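Local coordinates for protein Keto/oxoacid ferredoxin oxidoreductase, gamma subunit (Geobacter sulfurreducens, PDB 3ON3) that probably serves as the gamma subunit of a 2-oxoacid:ferredoxin oxidoreductase, an enzyme that oxidises oxoacids and passes the electrons to ferredoxin, at residues Q16-A21 and L75-E80; G22-E27 and L156-E161; G92-V97 and A141-V146; T113-I118 and N132-G137. All coordinates share one frame; numbering follows the deposited sequence. Where two conformers were deposited one is given.

Contact 1 (Q16-A21 and L75-E80); sequences QGLILA and LALTQE. With SO4 (sulfate ion), chain D.
The glycine-rich turn that leads into helix 18-32, an anion-binding helix N-terminus, meets the loop after strand 71-76 where Gln16 lies along Leu77. The two side chains run antiparallel, side by side. Gln16 has CG beside its own backbone N (chi1 -74°) and an extended chain beyond, which carries its amide to the Leu77 side chain: OE1 comes within 3.5 Å of Leu77 CB. This is a van der Waals approach, since OE1 takes its hydrogen bond from Ala13 N. On the amide's other branch, NE2 sits 4.1 Å from Thr78 CG2. Leu18 adds a looser apolar touch, its CD1 lying 4.4 Å from Leu77 CD1.

Past Gln16 the backbone turns its N-H groups onto a sulfate, probably from the crystallisation liquor. Gly17 N, at the N-cap position, bonds sulfate O1 at 3.0 Å. Ile19 N reaches O3 at 3.2 Å and fairly straight (156°), while Leu18 N makes a weak, bent bond to the same O3. Arg158 NH1 of the second subunit holds this ion as well, so the site lies at the dimer interface.

Thr78 N-caps helix 79-85 through OG1, which bonds Ala81 N. Strand 71-76 runs between strands 6-12 and 93-98, and Leu77 also packs against Ile117 and Ile118 of helix 117-125.

Contact 2 (G22-E27 and L156-E161); sequences GVIMAE and LSRVPE. With SO4 (sulfate ion), chain C.
A side-on, two-pronged salt bridge between Arg158 and Glu27 belongs to a sulfate site at the dimer interface, joining helix 18-32 to the loop that follows helix 148-157. Each carboxylate oxygen uses its syn lone pair. Arg158 NE gives a nearly straight bond to Glu27 OE1, 2.9 Å and 170°, lying in the guanidinium plane. The second prong, Arg158 NH2 to Glu27 OE2 at 2.7 Å, tilts out of that plane, and the two flat groups stay nearly coplanar, 23° apart.

Beside the ionic pair, aliphatic groups of the helix pack on the arginine. Val23 CG1 lies over one face of the guanidinium, 3.8 Å from Arg158 NE, and Ile24 CG1 runs alongside Arg158 CG at 4.2 Å. The arginine chain bends at chi2 (-100°), bringing its head round to the helix.

Glu27 OE2 has a second partner, Tyr43 OH of the second subunit. The sulfate, probably from the crystallisation liquor, is also bound by Gly17 N of the second subunit. Arg158 NH2 and NH1 each turn an N-H to this ion, NH2 to sulfate O3 at 2.8 Å and NH1 to sulfate O1 at 3.0 Å.

Contact 3 (G92-V97 and A141-V146); sequences GGVLLV and ALTGVV
Leu142 pushes its side chain from helix 131-143 against two residues of strand 93-98, Val94 and Leu96, which stand on the same side of the strand. Its CB faces Val94 CG1 at 4.1 Å. Its CD1 goes further along the strand and touches both CB and CD1 of Leu96, the latter at 4.0 Å. The Leu96 and Leu142 side chains are roughly perpendicular, whereas Val94 meets Leu142 more obliquely. Val94 turns CG1 anti to its own nitrogen (chi1 162°), which puts this branch against Leu142 CB, while CG2 approaches the Leu142 carbonyl oxygen. The same CG1 comes to 4.5 Å from Thr143 CG2, at the margin of the contact. No hydrogen bond crosses between the segments, which meet through apolar contacts.

The next shell is the C-terminal end of the helix. Thr143 OG1 hydrogen-bonds to Met139 O, one turn back, and accepts from Val145 N at 3.3 Å, closing an ST turn. Gly144 lies between, where the chain leaves helical geometry with positive phi, and the backbone swings away from the strand after Leu142 and Thr143 have made their contacts.

Outward from here, this is a helix packed on the face of the parallel part of an alpha/beta sheet, where strand 93-98 runs between strands 71-76 and 111-115. Val94 and Thr143 both touch Ala73 of the first neighbour, and Leu142 also rests on Thr113 of the second. Leu96 is further enclosed by Ala138 and Met139 from the same helix, which thereby lies across this face of the sheet.

Contact 4 (T113-I118 and N132-G137); sequences TAFNII and NIVALG
Phe115 places CG between its backbone N and carbonyl carbon (chi1 75°), and Val134 turns CG1 anti to its own N (chi1 -176°); together these torsions bring the far rim of the ring onto the valine methyl. The site is the beta-alpha junction between strand 111-115 and helix 117-125, packed against helix 131-143. Val134 CG1 sits at the edge of the ring, near its plane, and is 3.9 Å from both CZ and CE1 of Phe115. The methyl thus bridges two ring carbons and does not lie over a face.

One ring face is occupied by the residue two places on: Ile117 CG1 stands 3.7 Å above the plane of the Phe115 ring, offset toward its rim. The chain reverses between the two in an inverse gamma turn centred on Asn116, consistent with this fold-back, and Ile117 N makes a short but weak bond to Phe115 O. Asn116 holds the N-cap position without a capping bond from its side chain.

All four touching residues, Phe115, Ile117, Val134 and Ala135, are buried. Leu96 from strand 93-98 lies against Phe115 and Ile117, and Lys177 of helix 164-181 touches the phenylalanine. The other branch of Ile117 completes the join: its CG2 sits 4.1 Å from both Val134 CG1 and Ala135 CB.

In the fold
Contacts 1 and 2 share helix 18-32 and touch where Leu20 CD1 meets Arg158 CD at 4.0 Å; their centres are about 16 Å apart. Each holds one half of a sulfate site whose other half comes from the second subunit: contact 1 offers backbone N-H groups, contact 2 the arginine. Contacts 3 and 4 share helix 131-143, and their strands pair through Thr113 N and Leu95 O, 2.9 Å apart. Helix 131-143 ties them back to helix 18-32: Asn132 ND2 approaches Gly17 O at 3.1 Å, a probable hydrogen bond, while Ile24 and Met25 pack against Leu136. Contact 3 lies farthest from contact 2, about 19 Å between centres.

Contact 1 (Q16-A21 and L75-E80)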
# COMPACT_ATOMS: atom_id res chain seq x y z
N GLN B 16 -7.95 -7.00 6.93
CA GLN B 16 -6.90 -7.73 7.65
C GLN B 16 -5.49 -7.11 7.59
O GLN B 16 -4.56 -7.60 8.25
CB GLN B 16 -6.89 -9.21 7.24
CG GLN B 16 -8.05 -9.98 7.85
CD GLN B 16 -8.09 -11.44 7.43
OE1 GLN B 16 -7.60 -11.81 6.37
NE2 GLN B 16 -8.68 -12.27 8.27
N GLY B 17 -5.36 -6.02 6.84
CA GLY B 17 -4.09 -5.31 6.72
C GLY B 17 -3.10 -5.94 5.76
O GLY B 17 -1.89 -5.89 5.96
N LEU B 18 -3.63 -6.53 4.69
CA LEU B 18 -2.82 -7.21 3.69
C LEU B 18 -1.95 -6.25 2.89
O LEU B 18 -0.87 -6.62 2.43
CB LEU B 18 -3.73 -8.00 2.75
CG LEU B 18 -4.67 -9.07 3.32
CD1 LEU B 18 -3.91 -10.13 4.09
CD2 LEU B 18 -5.74 -8.44 4.19
N ILE B 19 -2.44 -5.03 2.70
CA ILE B 19 -1.71 -4.04 1.92
C ILE B 19 -0.49 -3.63 2.71
O ILE B 19 0.62 -3.59 2.18
CB ILE B 19 -2.57 -2.79 1.65
CG1 ILE B 19 -3.76 -3.13 0.74
CG2 ILE B 19 -1.72 -1.63 1.06
CD1 ILE B 19 -4.67 -1.95 0.46
N LEU B 20 -0.71 -3.35 3.99
CA LEU B 20 0.37 -2.94 4.87
C LEU B 20 1.44 -4.02 4.88
O LEU B 20 2.63 -3.73 4.74
CB LEU B 20 -0.13 -2.63 6.29
CG LEU B 20 1.00 -2.29 7.28
CD1 LEU B 20 1.90 -1.23 6.67
CD2 LEU B 20 0.50 -1.88 8.67
N ALA B 21 1.02 -5.28 5.02
CA ALA B 21 1.99 -6.38 5.05
C ALA B 21 2.81 -6.37 3.77
O ALA B 21 4.03 -6.49 3.80
CB ALA B 21 1.30 -7.73 5.23
N LEU B 75 0.36 -16.42 1.52
CA LEU B 75 -0.32 -16.38 2.80
C LEU B 75 -1.82 -16.41 2.55
O LEU B 75 -2.30 -15.67 1.71
CB LEU B 75 0.02 -15.11 3.55
CG LEU B 75 -0.92 -14.91 4.74
CD1 LEU B 75 -0.60 -15.91 5.85
CD2 LEU B 75 -0.86 -13.48 5.26
N ALA B 76 -2.54 -17.25 3.28
CA ALA B 76 -4.00 -17.25 3.26
C ALA B 76 -4.56 -17.27 4.68
O ALA B 76 -4.43 -18.25 5.40
CB ALA B 76 -4.53 -18.45 2.46
N LEU B 77 -5.19 -16.17 5.08
CA LEU B 77 -5.73 -16.07 6.43
C LEU B 77 -7.16 -16.63 6.52
O LEU B 77 -7.67 -16.88 7.62
CB LEU B 77 -5.67 -14.62 6.93
CG LEU B 77 -4.29 -14.08 7.31
CD1 LEU B 77 -4.36 -12.59 7.68
CD2 LEU B 77 -3.66 -14.90 8.45
N THR B 78 -7.80 -16.84 5.37
CA THR B 78 -9.15 -17.41 5.30
C THR B 78 -9.23 -18.56 4.30
O THR B 78 -8.47 -18.60 3.33
CB THR B 78 -10.20 -16.35 4.87
OG1 THR B 78 -10.03 -16.03 3.48
CG2 THR B 78 -10.09 -15.08 5.71
N GLN B 79 -10.16 -19.48 4.54
CA GLN B 79 -10.45 -20.60 3.63
C GLN B 79 -10.73 -20.14 2.20
O GLN B 79 -10.20 -20.69 1.23
CB GLN B 79 -11.67 -21.39 4.14
CG GLN B 79 -11.95 -22.69 3.39
CD GLN B 79 -10.83 -23.69 3.53
OE1 GLN B 79 -10.59 -24.22 4.62
NE2 GLN B 79 -10.14 -23.97 2.44
N GLU B 80 -11.57 -19.12 2.11
CA GLU B 80 -11.85 -18.38 0.88
C GLU B 80 -10.60 -17.96 0.10
O GLU B 80 -10.51 -18.19 -1.10
CB GLU B 80 -12.68 -17.14 1.22
CG GLU B 80 -14.10 -17.45 1.74
CD GLU B 80 -14.14 -18.38 2.97
OE1 GLU B 80 -13.15 -18.44 3.75
OE2 GLU B 80 -15.17 -19.07 3.15
S SO4 D . -6.45 -3.89 3.83
O1 SO4 D . -6.85 -3.95 5.23
O2 SO4 D . -5.77 -2.61 3.62
O3 SO4 D . -5.54 -4.97 3.49
O4 SO4 D . -7.61 -3.99 2.95

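Contact 2 (G22-E27 and L156-E161)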
# COMPACT_ATOMS: atom_id res chain seq x y z
N GLY B 22 2.13 -6.23 2.65
CA GLY B 22 2.78 -6.13 1.36
C GLY B 22 3.76 -4.98 1.34
O GLY B 22 4.90 -5.11 0.91
N VAL B 23 3.30 -3.83 1.83
CA VAL B 23 4.15 -2.65 1.86
C VAL B 23 5.40 -2.85 2.74
O VAL B 23 6.52 -2.57 2.30
CB VAL B 23 3.38 -1.41 2.29
CG1 VAL B 23 4.36 -0.32 2.69
CG2 VAL B 23 2.44 -0.95 1.16
N ILE B 24 5.19 -3.32 3.96
CA ILE B 24 6.29 -3.68 4.85
C ILE B 24 7.31 -4.63 4.21
O ILE B 24 8.53 -4.39 4.26
CB ILE B 24 5.75 -4.27 6.16
CG1 ILE B 24 4.99 -3.20 6.94
CG2 ILE B 24 6.88 -4.84 7.00
CD1 ILE B 24 4.27 -3.73 8.15
N MSE B 25 6.82 -5.70 3.57
CA MSE B 25 7.71 -6.63 2.87
C MSE B 25 8.51 -5.97 1.76
O MSE B 25 9.69 -6.27 1.59
CB MSE B 25 6.93 -7.81 2.28
CG MSE B 25 6.82 -9.02 3.18
SE MSE B 25 8.49 -9.97 3.54
CE MSE B 25 9.42 -9.55 1.89
N ALA B 26 7.87 -5.10 0.98
CA ALA B 26 8.54 -4.40 -0.12
C ALA B 26 9.65 -3.46 0.39
O ALA B 26 10.74 -3.40 -0.20
CB ALA B 26 7.51 -3.63 -1.00
N GLU B 27 9.37 -2.73 1.46
CA GLU B 27 10.34 -1.80 2.05
C GLU B 27 11.47 -2.52 2.82
O GLU B 27 12.60 -2.02 2.89
CB GLU B 27 9.62 -0.75 2.91
CG GLU B 27 8.77 0.23 2.07
CD GLU B 27 7.78 1.07 2.87
OE1 GLU B 27 7.63 0.85 4.09
OE2 GLU B 27 7.13 1.96 2.26
N LEU B 156 8.64 -1.91 12.12
CA LEU B 156 8.59 -0.94 13.20
C LEU B 156 8.49 0.51 12.71
O LEU B 156 8.04 1.37 13.43
CB LEU B 156 9.78 -1.13 14.14
CG LEU B 156 9.84 -2.53 14.75
CD1 LEU B 156 11.15 -2.77 15.49
CD2 LEU B 156 8.65 -2.75 15.68
N SER B 157 8.89 0.75 11.47
CA SER B 157 8.81 2.09 10.91
C SER B 157 7.39 2.43 10.45
O SER B 157 7.07 3.60 10.21
CB SER B 157 9.80 2.25 9.76
OG SER B 157 11.10 1.90 10.18
N ARG B 158 6.55 1.41 10.33
CA ARG B 158 5.16 1.59 9.90
C ARG B 158 4.16 1.41 11.05
O ARG B 158 3.01 1.06 10.84
CB ARG B 158 4.83 0.61 8.77
CG ARG B 158 5.60 0.89 7.49
CD ARG B 158 4.71 1.63 6.54
NE ARG B 158 5.38 2.14 5.36
CZ ARG B 158 4.95 3.21 4.70
NH1 ARG B 158 3.89 3.85 5.15
NH2 ARG B 158 5.58 3.64 3.62
N VAL B 159 4.60 1.68 12.26
CA VAL B 159 3.81 1.39 13.44
C VAL B 159 3.94 2.59 14.37
O VAL B 159 4.95 3.28 14.35
CB VAL B 159 4.37 0.08 14.10
CG1 VAL B 159 4.34 0.15 15.62
CG2 VAL B 159 3.67 -1.17 13.54
N PRO B 160 2.90 2.87 15.16
CA PRO B 160 2.94 4.01 16.08
C PRO B 160 3.82 3.69 17.27
O PRO B 160 3.87 2.54 17.71
CB PRO B 160 1.48 4.15 16.56
CG PRO B 160 0.67 3.22 15.69
CD PRO B 160 1.61 2.15 15.23
N GLU B 161 4.48 4.72 17.80
CA GLU B 161 5.37 4.59 18.93
C GLU B 161 4.68 3.95 20.11
O GLU B 161 5.29 3.20 20.87
CB GLU B 161 5.91 5.96 19.35
CG GLU B 161 6.90 5.87 20.52
CD GLU B 161 7.58 7.19 20.85
OE1 GLU B 161 8.03 7.89 19.92
OE2 GLU B 161 7.69 7.53 22.05
S SO4 C . 3.91 6.87 2.89
O1 SO4 C . 2.80 6.07 3.37
O2 SO4 C . 3.69 8.25 3.27
O3 SO4 C . 5.14 6.38 3.53
O4 SO4 C . 4.08 6.77 1.45

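Contact 3 (G92-V97 and A141-V146)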
# COMPACT_ATOMS: atom_id res chain seq x y z
N GLY B 92 5.74 -26.95 -4.68
CA GLY B 92 6.85 -26.85 -3.75
C GLY B 92 6.98 -25.45 -3.17
O GLY B 92 7.90 -25.17 -2.41
N GLY B 93 6.05 -24.57 -3.54
CA GLY B 93 6.06 -23.21 -3.04
C GLY B 93 5.63 -23.17 -1.59
O GLY B 93 5.10 -24.15 -1.07
N VAL B 94 5.87 -22.04 -0.95
CA VAL B 94 5.54 -21.85 0.46
C VAL B 94 4.06 -21.55 0.64
O VAL B 94 3.51 -20.63 0.04
CB VAL B 94 6.40 -20.71 1.09
CG1 VAL B 94 5.80 -20.19 2.39
CG2 VAL B 94 7.82 -21.19 1.32
N LEU B 95 3.40 -22.34 1.47
CA LEU B 95 1.99 -22.11 1.73
C LEU B 95 1.78 -21.90 3.21
O LEU B 95 1.93 -22.82 3.99
CB LEU B 95 1.14 -23.26 1.22
CG LEU B 95 -0.34 -23.20 1.63
CD1 LEU B 95 -0.99 -21.91 1.16
CD2 LEU B 95 -1.13 -24.41 1.12
N LEU B 96 1.45 -20.68 3.61
CA LEU B 96 1.22 -20.36 5.00
C LEU B 96 -0.23 -20.00 5.21
O LEU B 96 -0.75 -19.06 4.58
CB LEU B 96 2.11 -19.19 5.44
CG LEU B 96 1.85 -18.55 6.81
CD1 LEU B 96 2.25 -19.50 7.96
CD2 LEU B 96 2.57 -17.23 6.93
N VAL B 97 -0.89 -20.73 6.10
CA VAL B 97 -2.30 -20.48 6.37
C VAL B 97 -2.54 -20.32 7.86
O VAL B 97 -1.69 -20.68 8.66
CB VAL B 97 -3.20 -21.62 5.79
CG1 VAL B 97 -2.88 -21.84 4.32
CG2 VAL B 97 -3.03 -22.92 6.57
N ALA B 141 10.37 -15.69 8.21
CA ALA B 141 10.95 -16.96 8.66
C ALA B 141 10.96 -18.02 7.55
O ALA B 141 12.01 -18.59 7.24
CB ALA B 141 10.24 -17.50 9.89
N LEU B 142 9.81 -18.25 6.92
CA LEU B 142 9.66 -19.32 5.93
C LEU B 142 10.33 -19.09 4.57
O LEU B 142 10.82 -20.03 3.96
CB LEU B 142 8.18 -19.68 5.71
CG LEU B 142 7.38 -20.20 6.91
CD1 LEU B 142 5.91 -20.27 6.57
CD2 LEU B 142 7.90 -21.57 7.41
N THR B 143 10.37 -17.86 4.08
CA THR B 143 10.89 -17.61 2.73
C THR B 143 12.38 -17.29 2.73
O THR B 143 13.09 -17.59 1.77
CB THR B 143 10.14 -16.46 2.04
OG1 THR B 143 10.27 -15.26 2.82
CG2 THR B 143 8.67 -16.81 1.87
N GLY B 144 12.84 -16.66 3.80
CA GLY B 144 14.18 -16.10 3.86
C GLY B 144 14.43 -15.09 2.76
O GLY B 144 15.55 -14.89 2.36
N VAL B 145 13.38 -14.43 2.27
CA VAL B 145 13.57 -13.51 1.14
C VAL B 145 14.27 -12.21 1.58
O VAL B 145 15.05 -11.63 0.81
CB VAL B 145 12.23 -13.23 0.36
CG1 VAL B 145 11.27 -12.37 1.18
CG2 VAL B 145 12.53 -12.57 -0.96
N VAL B 146 14.01 -11.78 2.82
CA VAL B 146 14.68 -10.62 3.40
C VAL B 146 15.27 -11.01 4.75
O VAL B 146 14.79 -11.95 5.38
CB VAL B 146 13.70 -9.44 3.61
CG1 VAL B 146 13.19 -8.93 2.26
CG2 VAL B 146 12.52 -9.83 4.51

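Contact 4 (T113-I118 and N132-G137)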
# COMPACT_ATOMS: atom_id res chain seq x y z
N THR B 113 2.80 -24.72 5.96
CA THR B 113 2.90 -24.45 7.38
C THR B 113 1.60 -23.84 7.84
O THR B 113 1.05 -22.97 7.18
CB THR B 113 4.04 -23.48 7.70
OG1 THR B 113 5.28 -24.08 7.32
CG2 THR B 113 4.07 -23.17 9.20
N ALA B 114 1.12 -24.30 8.99
CA ALA B 114 -0.15 -23.82 9.52
C ALA B 114 -0.05 -23.59 11.02
O ALA B 114 0.40 -24.47 11.75
CB ALA B 114 -1.27 -24.83 9.21
N PHE B 115 -0.47 -22.42 11.47
CA PHE B 115 -0.59 -22.17 12.90
C PHE B 115 -1.64 -21.13 13.17
O PHE B 115 -2.19 -20.54 12.24
CB PHE B 115 0.76 -21.85 13.59
CG PHE B 115 1.31 -20.46 13.33
CD1 PHE B 115 1.03 -19.42 14.21
CD2 PHE B 115 2.15 -20.21 12.25
CE1 PHE B 115 1.56 -18.14 14.01
CE2 PHE B 115 2.69 -18.94 12.03
CZ PHE B 115 2.39 -17.89 12.91
N ASN B 116 -1.93 -20.94 14.45
CA ASN B 116 -2.99 -20.02 14.87
C ASN B 116 -2.57 -18.56 14.77
O ASN B 116 -2.49 -17.86 15.77
CB ASN B 116 -3.45 -20.36 16.29
CG ASN B 116 -2.34 -20.28 17.32
OD1 ASN B 116 -1.15 -20.28 16.98
ND2 ASN B 116 -2.72 -20.21 18.58
N ILE B 117 -2.31 -18.11 13.55
CA ILE B 117 -1.87 -16.73 13.29
C ILE B 117 -2.75 -15.67 13.94
O ILE B 117 -2.26 -14.77 14.63
CB ILE B 117 -1.84 -16.43 11.78
CG1 ILE B 117 -0.82 -17.33 11.08
CG2 ILE B 117 -1.49 -14.97 11.55
CD1 ILE B 117 -0.90 -17.32 9.54
N ILE B 118 -4.05 -15.77 13.70
CA ILE B 118 -4.97 -14.76 14.18
C ILE B 118 -5.04 -14.78 15.70
O ILE B 118 -5.07 -13.74 16.35
CB ILE B 118 -6.38 -14.94 13.55
CG1 ILE B 118 -6.45 -14.26 12.18
CG2 ILE B 118 -7.43 -14.30 14.41
CD1 ILE B 118 -6.76 -15.16 11.04
N ASN B 132 -1.75 -9.47 10.90
CA ASN B 132 -0.93 -9.30 9.70
C ASN B 132 0.57 -9.19 10.00
O ASN B 132 1.38 -9.53 9.15
CB ASN B 132 -1.39 -8.08 8.89
CG ASN B 132 -1.30 -6.78 9.68
OD1 ASN B 132 -1.43 -6.76 10.91
ND2 ASN B 132 -1.07 -5.69 8.97
N ILE B 133 0.91 -8.70 11.19
CA ILE B 133 2.32 -8.56 11.60
C ILE B 133 2.86 -9.92 12.00
O ILE B 133 3.95 -10.29 11.62
CB ILE B 133 2.52 -7.54 12.78
CG1 ILE B 133 1.90 -6.18 12.44
CG2 ILE B 133 4.01 -7.36 13.12
CD1 ILE B 133 2.30 -5.63 11.05
N VAL B 134 2.06 -10.66 12.75
CA VAL B 134 2.35 -12.07 13.00
C VAL B 134 2.65 -12.84 11.72
O VAL B 134 3.66 -13.53 11.62
CB VAL B 134 1.21 -12.77 13.72
CG1 VAL B 134 1.62 -14.22 14.04
CG2 VAL B 134 0.86 -12.02 14.98
N ALA B 135 1.78 -12.70 10.72
CA ALA B 135 1.92 -13.44 9.47
C ALA B 135 3.18 -13.01 8.73
O ALA B 135 3.83 -13.80 8.05
CB ALA B 135 0.69 -13.21 8.60
N LEU B 136 3.52 -11.74 8.88
CA LEU B 136 4.67 -11.16 8.21
C LEU B 136 5.96 -11.73 8.81
O LEU B 136 6.91 -12.06 8.09
CB LEU B 136 4.62 -9.64 8.36
CG LEU B 136 5.59 -8.73 7.63
CD1 LEU B 136 6.98 -8.77 8.29
CD2 LEU B 136 5.64 -9.07 6.14
N GLY B 137 5.98 -11.86 10.13
CA GLY B 137 7.09 -12.51 10.83
C GLY B 137 7.20 -13.96 10.36
O GLY B 137 8.29 -14.48 10.09